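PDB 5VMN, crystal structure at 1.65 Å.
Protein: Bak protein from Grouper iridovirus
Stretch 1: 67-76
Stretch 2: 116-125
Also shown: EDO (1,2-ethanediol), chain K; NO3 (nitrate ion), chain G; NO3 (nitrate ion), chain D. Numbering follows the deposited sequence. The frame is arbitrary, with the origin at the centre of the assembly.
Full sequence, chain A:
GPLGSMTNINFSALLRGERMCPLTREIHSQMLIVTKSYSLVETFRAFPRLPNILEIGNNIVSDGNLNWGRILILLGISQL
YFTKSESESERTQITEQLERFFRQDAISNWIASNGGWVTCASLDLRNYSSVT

Stretch 1, residues 67-76: NWGRILILLG
Stretch 2 (116-125) GWVTCASLDL

The indole of Trp68 is a knob set into a hole on the second helix, among Gly116, Trp117, Thr119 and Cys120. Cys120 CB lies over one face of its six-membered ring, 3.5 Å from the centroid and 16° off the normal.

Residues 68-76 are helical, and the helix runs on beyond the stretch. Residues 117-121 are helical. Leu123 has phi/psi -60/137, and Asp124 follows at -86/99. The axes are nearly perpendicular, at 88°, and approach to 11.0 Å. Trp68 and Cys120 set the register, with CA atoms 6.3 Å apart.

Trp68 has chi1 -74° (m) and chi2 114°, and its CB points toward the partner. Its CZ2 is 3.2 Å from Gly116 O. Gly116 has phi 74°, a value that favours glycine. The Cys120 side chain is small enough to lie beneath the indole; its chi1 is t, and CB is 3.4 Å from Trp68 CE3. Trp68 CB meets Leu123 CD1 at 3.6 Å.

Trp117 starts away from the first helix, but with chi1 -70° (m) and chi2 99° its ring end comes nearer. The two six-membered rings have centroids 5.3 Å apart and planes at 53°. Trp117 CH2 touches Ile71 CG2 at 3.6 Å, and Trp117 CZ3 lies 4.1 Å from Leu75 CD1. Trp117 NE1 donates a hydrogen bond to O3 of the chain G nitrate at 3.1 Å.

Leu72 (m, t) places CD2 4.1 Å from Cys120 SG and CD1 4.1 Å from Leu125 CD1. Trp68, Ile71, Leu72, Leu75, Trp117 and Cys120 are buried, and the aliphatic ones offer only carbon to their neighbours across the contact. No hydrogen bond crosses between the stretches. Apolar packing holds them, burying 416 Å² in total.

Asn67 (chi1 p) caps the first helix: Arg70 N donates to Asn67 OD1 at 2.9 Å. Ethanediol O2 accepts from Trp68 N at 3.0 Å.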

# COMPACT_ATOMS: atom_id res chain seq x y z
N ASN A 67 -8.31 -6.75 6.00
CA ASN A 67 -9.42 -5.86 5.68
C ASN A 67 -8.84 -4.62 5.04
O ASN A 67 -7.63 -4.43 5.01
CB ASN A 67 -10.28 -5.55 6.91
CG ASN A 67 -9.49 -4.87 8.04
OD1 ASN A 67 -8.89 -3.82 7.82
ND2 ASN A 67 -9.54 -5.43 9.24
N TRP A 68 -9.71 -3.79 4.47
CA TRP A 68 -9.20 -2.66 3.70
C TRP A 68 -8.49 -1.65 4.58
O TRP A 68 -7.56 -0.98 4.13
CB TRP A 68 -10.32 -1.98 2.90
CG TRP A 68 -10.77 -2.80 1.71
CD1 TRP A 68 -12.00 -3.39 1.50
CD2 TRP A 68 -9.98 -3.13 0.57
NE1 TRP A 68 -12.00 -4.05 0.29
CE2 TRP A 68 -10.78 -3.89 -0.30
CE3 TRP A 68 -8.68 -2.82 0.19
CZ2 TRP A 68 -10.31 -4.38 -1.51
CZ3 TRP A 68 -8.22 -3.29 -1.02
CH2 TRP A 68 -9.04 -4.06 -1.86
N GLY A 69 -8.91 -1.50 5.83
CA GLY A 69 -8.21 -0.60 6.72
C GLY A 69 -6.77 -1.01 6.94
O GLY A 69 -5.85 -0.18 6.93
N ARG A 70 -6.53 -2.30 7.14
CA ARG A 70 -5.16 -2.78 7.27
C ARG A 70 -4.36 -2.53 6.01
O ARG A 70 -3.17 -2.17 6.08
CB ARG A 70 -5.16 -4.27 7.60
CG ARG A 70 -5.71 -4.58 8.96
CD ARG A 70 -5.47 -6.01 9.29
NE ARG A 70 -6.15 -6.43 10.51
CZ ARG A 70 -6.00 -7.62 11.06
NH1 ARG A 70 -5.18 -8.50 10.52
NH2 ARG A 70 -6.69 -7.95 12.14
N ILE A 71 -4.98 -2.69 4.83
CA ILE A 71 -4.27 -2.40 3.59
C ILE A 71 -3.90 -0.92 3.54
O ILE A 71 -2.78 -0.56 3.14
CB ILE A 71 -5.13 -2.83 2.39
CG1 ILE A 71 -5.08 -4.36 2.30
CG2 ILE A 71 -4.65 -2.17 1.12
CD1 ILE A 71 -6.00 -4.98 1.26
N LEU A 72 -4.82 -0.04 3.95
CA LEU A 72 -4.53 1.38 3.88
C LEU A 72 -3.47 1.78 4.91
O LEU A 72 -2.68 2.69 4.65
CB LEU A 72 -5.82 2.19 4.06
CG LEU A 72 -6.79 2.08 2.89
CD1 LEU A 72 -8.16 2.65 3.30
CD2 LEU A 72 -6.27 2.82 1.68
N ILE A 73 -3.42 1.09 6.05
CA ILE A 73 -2.33 1.32 7.01
C ILE A 73 -1.00 0.92 6.38
O ILE A 73 -0.02 1.67 6.45
CB ILE A 73 -2.59 0.57 8.32
CG1 ILE A 73 -3.74 1.24 9.09
CG2 ILE A 73 -1.33 0.50 9.17
CD1 ILE A 73 -4.24 0.40 10.24
N LEU A 74 -0.96 -0.23 5.69
CA LEU A 74 0.29 -0.63 5.04
C LEU A 74 0.72 0.40 4.00
O LEU A 74 1.91 0.76 3.91
CB LEU A 74 0.12 -2.01 4.41
CG LEU A 74 1.31 -2.45 3.56
CD1 LEU A 74 2.53 -2.65 4.43
CD2 LEU A 74 0.96 -3.72 2.77
N LEU A 75 -0.22 0.87 3.19
CA LEU A 75 0.14 1.88 2.21
C LEU A 75 0.64 3.15 2.90
O LEU A 75 1.58 3.78 2.42
CB LEU A 75 -1.06 2.17 1.31
CG LEU A 75 -1.55 1.01 0.45
CD1 LEU A 75 -2.77 1.46 -0.34
CD2 LEU A 75 -0.48 0.56 -0.49
N GLY A 76 -0.02 3.57 3.97
CA GLY A 76 0.36 4.81 4.62
C GLY A 76 1.75 4.72 5.22
O GLY A 76 2.50 5.70 5.21
N GLY A 116 -12.36 -5.75 -4.91
CA GLY A 116 -11.34 -5.05 -5.67
C GLY A 116 -11.01 -3.69 -5.08
O GLY A 116 -11.64 -3.20 -4.14
N TRP A 117 -10.00 -3.06 -5.67
CA TRP A 117 -9.63 -1.72 -5.22
C TRP A 117 -10.75 -0.72 -5.42
O TRP A 117 -10.82 0.27 -4.68
CB TRP A 117 -8.39 -1.25 -5.98
CG TRP A 117 -7.14 -1.98 -5.59
CD1 TRP A 117 -6.55 -3.03 -6.24
CD2 TRP A 117 -6.34 -1.73 -4.43
NE1 TRP A 117 -5.44 -3.44 -5.56
CE2 TRP A 117 -5.28 -2.64 -4.46
CE3 TRP A 117 -6.41 -0.80 -3.40
CZ2 TRP A 117 -4.29 -2.66 -3.48
CZ3 TRP A 117 -5.41 -0.83 -2.41
CH2 TRP A 117 -4.37 -1.76 -2.47
N VAL A 118 -11.64 -0.93 -6.40
CA VAL A 118 -12.75 -0.00 -6.57
C VAL A 118 -13.61 -0.01 -5.33
O VAL A 118 -14.17 1.03 -4.94
CB VAL A 118 -13.59 -0.31 -7.82
CG1 VAL A 118 -14.91 0.52 -7.86
CG2 VAL A 118 -12.79 -0.04 -9.06
N THR A 119 -13.74 -1.15 -4.67
CA THR A 119 -14.55 -1.19 -3.46
C THR A 119 -13.82 -0.49 -2.33
O THR A 119 -14.45 0.24 -1.55
CB THR A 119 -14.90 -2.64 -3.10
OG1 THR A 119 -15.84 -3.13 -4.05
CG2 THR A 119 -15.53 -2.75 -1.72
N CYS A 120 -12.50 -0.66 -2.25
CA CYS A 120 -11.69 0.12 -1.32
C CYS A 120 -11.88 1.61 -1.54
O CYS A 120 -12.09 2.38 -0.60
CB CYS A 120 -10.23 -0.24 -1.47
SG CYS A 120 -9.18 0.57 -0.18
N ALA A 121 -11.78 2.04 -2.80
CA ALA A 121 -11.94 3.45 -3.11
C ALA A 121 -13.31 3.96 -2.70
O ALA A 121 -13.47 5.16 -2.46
CB ALA A 121 -11.74 3.68 -4.60
N SER A 122 -14.30 3.09 -2.64
CA SER A 122 -15.67 3.51 -2.43
C SER A 122 -16.10 3.49 -0.97
O SER A 122 -17.22 3.91 -0.66
CB SER A 122 -16.62 2.62 -3.24
OG SER A 122 -16.35 2.71 -4.64
N LEU A 123 -15.27 2.98 -0.07
CA LEU A 123 -15.61 2.97 1.35
C LEU A 123 -15.82 4.39 1.85
O LEU A 123 -15.04 5.30 1.55
CB LEU A 123 -14.48 2.34 2.15
CG LEU A 123 -14.04 0.94 1.78
CD1 LEU A 123 -12.73 0.63 2.49
CD2 LEU A 123 -15.13 -0.05 2.13
N ASP A 124 -16.86 4.57 2.65
CA ASP A 124 -17.12 5.84 3.31
C ASP A 124 -16.31 5.84 4.61
O ASP A 124 -16.72 5.25 5.61
CB ASP A 124 -18.61 6.00 3.57
CG ASP A 124 -18.95 7.36 4.15
OD1 ASP A 124 -20.15 7.72 4.16
OD2 ASP A 124 -18.03 8.08 4.60
N LEU A 125 -15.16 6.48 4.59
CA LEU A 125 -14.35 6.61 5.80
C LEU A 125 -14.72 7.88 6.53
O LEU A 125 -15.86 8.34 6.44
CB LEU A 125 -12.86 6.59 5.46
CG LEU A 125 -12.39 5.36 4.68
CD1 LEU A 125 -10.90 5.49 4.40
CD2 LEU A 125 -12.65 4.08 5.45
C1 EDO K . -13.07 -2.94 6.10
O1 EDO K . -11.79 -2.40 6.54
C2 EDO K . -13.07 -3.63 4.73
O2 EDO K . -12.50 -4.97 4.67
N NO3 G . -2.37 -4.72 -6.84
O1 NO3 G . -1.27 -5.19 -7.26
O2 NO3 G . -2.74 -3.59 -7.24
O3 NO3 G . -3.09 -5.39 -6.04
N NO3 D . -10.84 -8.63 10.19
O1 NO3 D . -11.16 -9.80 10.53
O2 NO3 D . -10.35 -7.82 11.03
O3 NO3 D . -11.02 -8.25 8.99